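Local atomic coordinates of alpha,alpha-trehalose-phosphate synthase (UDP-forming) (PDB entry 5TVG), a protein that belongs to glycosyltransferase family 20, a group of two-domain enzymes of the GT-B fold, and is modelled here with uridine-5'-diphosphate and magnesium. Residues 200-204 / 229-233. Residues are numbered along the deposited sequence; the frame is centred on the assembly and turned at random.
Sequences KRAFS and KVAAY
Lys200 O, whose residue packs on Val230 of the strand, takes two bonds from Ser204. Ser204 N donates to Lys200 O at 2.9 Å. Ser204 OG donates to the same Lys200 O at 3.1 Å, with the hydroxyl oxygen above the carbonyl plane, 37° out of it. This second bond helps set the rotamer of Ser204, and Ser204 OG also lies 4.0 Å from Val230 CG1.

Val230 points at the helix and is the hub of the contact. Its two methyls have different neighbours. Val230 CG1, anti to the backbone N, meets Lys200 CB at 3.7 Å as well as the serine. Val230 CG2 approaches the Phe203 ring obliquely, 4.1 Å from Phe203 CE2.

Lys200 lies over the strand backbone with its aliphatic chain. CG sits between the backbone N and the carbonyl carbon (chi1 75°). This turn, with the next two torsions extended, carries the chain along the strand, and Lys200 CD comes to 3.7 Å from Ala231 CA. Lys200 CE continues past Ala232 N at 4.1 Å. The amino group makes a long, weak ion pair with Asp197. The contacts across the segments are van der Waals contacts, mostly carbon to carbon.

Phe203 is buried. Its ring also meets Phe167 edge-to-face and touches Phe194, Val183 and Met186. Ala231 shares backbone hydrogen bonds with Ala192 and Phe194, which tie strand 226-232 to strand 191-194.

The axes of segments 200-204 and 229-232 run nearly antiparallel, at 152°. Helix 197-209 follows strand 191-194 and packs on the face of the mixed sheet, as helices do in the Rossmann-like domains of a GT-B glycosyltransferase.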
ATOM      1  N   LYS A 200       9.930 -11.503  34.949  1.00 36.99           N
ATOM      2  CA  LYS A 200       9.699 -10.980  36.298  1.00 32.41           C
ATOM      3  C   LYS A 200      10.701  -9.886  36.633  1.00 33.75           C
ATOM      4  O   LYS A 200      10.367  -8.929  37.341  1.00 33.36           O
ATOM      5  CB  LYS A 200       9.677 -12.102  37.327  1.00 40.76           C
ATOM      6  CG  LYS A 200      10.972 -12.714  37.702  1.00 38.95           C
ATOM      7  CD  LYS A 200      10.741 -13.532  38.962  1.00 36.84           C
ATOM      8  CE  LYS A 200      11.908 -14.457  39.279  1.00 46.07           C
ATOM      9  NZ  LYS A 200      12.946 -13.779  40.065  1.00 48.10           N
ATOM     10  N   ARG A 201      11.918  -9.997  36.112  1.00 30.44           N
ATOM     11  CA  ARG A 201      12.907  -8.942  36.292  1.00 33.68           C
ATOM     12  C   ARG A 201      12.489  -7.637  35.610  1.00 37.93           C
ATOM     13  O   ARG A 201      12.714  -6.544  36.147  1.00 31.19           O
ATOM     14  CB  ARG A 201      14.236  -9.410  35.730  1.00 35.66           C
ATOM     15  CG  ARG A 201      15.429  -8.650  36.264  1.00 52.46           C
ATOM     16  CD  ARG A 201      16.696  -9.376  35.885  1.00 64.59           C
ATOM     17  NE  ARG A 201      17.833  -8.903  36.673  1.00 80.67           N
ATOM     18  CZ  ARG A 201      19.035  -9.478  36.698  1.00 76.12           C
ATOM     19  NH1 ARG A 201      19.276 -10.562  35.971  1.00 68.56           N
ATOM     20  NH2 ARG A 201      19.992  -8.962  37.453  1.00 76.50           N
ATOM     21  N   ALA A 202      11.882  -7.716  34.426  1.00 34.58           N
ATOM     22  CA  ALA A 202      11.416  -6.483  33.790  1.00 33.65           C
ATOM     23  C   ALA A 202      10.414  -5.770  34.690  1.00 38.83           C
ATOM     24  O   ALA A 202      10.486  -4.548  34.880  1.00 37.97           O
ATOM     25  CB  ALA A 202      10.787  -6.788  32.424  1.00 29.10           C
ATOM     26  N   PHE A 203       9.501  -6.534  35.292  1.00 34.48           N
ATOM     27  CA  PHE A 203       8.533  -5.950  36.213  1.00 35.34           C
ATOM     28  C   PHE A 203       9.221  -5.337  37.429  1.00 36.08           C
ATOM     29  O   PHE A 203       8.940  -4.188  37.804  1.00 32.47           O
ATOM     30  CB  PHE A 203       7.561  -7.028  36.654  1.00 34.37           C
ATOM     31  CG  PHE A 203       6.460  -6.529  37.525  1.00 36.99           C
ATOM     32  CD1 PHE A 203       5.396  -5.813  36.975  1.00 32.64           C
ATOM     33  CD2 PHE A 203       6.460  -6.789  38.898  1.00 35.15           C
ATOM     34  CE1 PHE A 203       4.328  -5.373  37.783  1.00 31.55           C
ATOM     35  CE2 PHE A 203       5.401  -6.337  39.711  1.00 30.89           C
ATOM     36  CZ  PHE A 203       4.341  -5.632  39.151  1.00 35.03           C
ATOM     37  N   SER A 204      10.166  -6.072  38.030  1.00 34.13           N
ATOM     38  CA  SER A 204      10.888  -5.545  39.185  1.00 36.58           C
ATOM     39  C   SER A 204      11.713  -4.335  38.793  1.00 42.73           C
ATOM     40  O   SER A 204      11.794  -3.364  39.562  1.00 36.49           O
ATOM     41  CB  SER A 204      11.802  -6.619  39.786  1.00 40.40           C
ATOM     42  OG  SER A 204      11.043  -7.747  40.144  1.00 51.86           O
ATOM     43  N   LYS A 229       4.330 -11.142  45.937  1.00 44.66           N
ATOM     44  CA  LYS A 229       5.267 -12.170  45.513  1.00 43.29           C
ATOM     45  C   LYS A 229       5.422 -12.099  43.996  1.00 35.55           C
ATOM     46  O   LYS A 229       4.431 -12.171  43.256  1.00 37.81           O
ATOM     47  CB  LYS A 229       4.781 -13.550  45.954  1.00 38.61           C
ATOM     48  CG  LYS A 229       5.743 -14.674  45.581  1.00 43.09           C
ATOM     49  CD  LYS A 229       5.160 -16.057  45.897  1.00 48.91           C
ATOM     50  CE  LYS A 229       6.188 -17.187  45.713  1.00 57.58           C
ATOM     51  NZ  LYS A 229       7.257 -17.197  46.717  1.00 64.86           N
ATOM     52  N   VAL A 230       6.657 -11.916  43.534  1.00 35.00           N
ATOM     53  CA  VAL A 230       6.984 -11.847  42.112  1.00 33.49           C
ATOM     54  C   VAL A 230       7.795 -13.090  41.780  1.00 34.39           C
ATOM     55  O   VAL A 230       8.877 -13.301  42.336  1.00 36.15           O
ATOM     56  CB  VAL A 230       7.747 -10.558  41.776  1.00 38.06           C
ATOM     57  CG1 VAL A 230       8.226 -10.544  40.322  1.00 31.79           C
ATOM     58  CG2 VAL A 230       6.829  -9.349  42.031  1.00 35.16           C
ATOM     59  N   ALA A 231       7.291 -13.913  40.863  1.00 35.77           N
ATOM     60  CA  ALA A 231       7.930 -15.204  40.641  1.00 37.69           C
ATOM     61  C   ALA A 231       7.670 -15.637  39.207  1.00 38.42           C
ATOM     62  O   ALA A 231       6.799 -15.089  38.529  1.00 31.12           O
ATOM     63  CB  ALA A 231       7.426 -16.266  41.643  1.00 34.59           C
ATOM     64  N   ALA A 232       8.445 -16.624  38.753  1.00 36.60           N
ATOM     65  CA  ALA A 232       8.283 -17.199  37.428  1.00 37.34           C
ATOM     66  C   ALA A 232       7.741 -18.621  37.532  1.00 33.24           C
ATOM     67  O   ALA A 232       8.214 -19.425  38.343  1.00 32.79           O
ATOM     68  CB  ALA A 232       9.618 -17.194  36.647  1.00 32.72           C
ATOM     69  N   TYR A 233       6.773 -18.938  36.684  1.00 30.88           N
ATOM     70  CA  TYR A 233       6.179 -20.270  36.593  1.00 31.34           C
ATOM     71  C   TYR A 233       6.082 -20.612  35.113  1.00 34.61           C
ATOM     72  O   TYR A 233       5.008 -20.464  34.511  1.00 30.14           O
ATOM     73  CB  TYR A 233       4.772 -20.313  37.215  1.00 31.93           C
ATOM     74  CG  TYR A 233       4.624 -19.664  38.566  1.00 32.88           C
ATOM     75  CD1 TYR A 233       4.569 -18.282  38.684  1.00 32.36           C
ATOM     76  CD2 TYR A 233       4.434 -20.432  39.721  1.00 34.48           C
ATOM     77  CE1 TYR A 233       4.422 -17.679  39.915  1.00 36.67           C
ATOM     78  CE2 TYR A 233       4.242 -19.841  40.948  1.00 35.54           C
ATOM     79  CZ  TYR A 233       4.232 -18.470  41.049  1.00 38.19           C
ATOM     80  OH  TYR A 233       4.053 -17.866  42.270  1.00 36.05           O
TER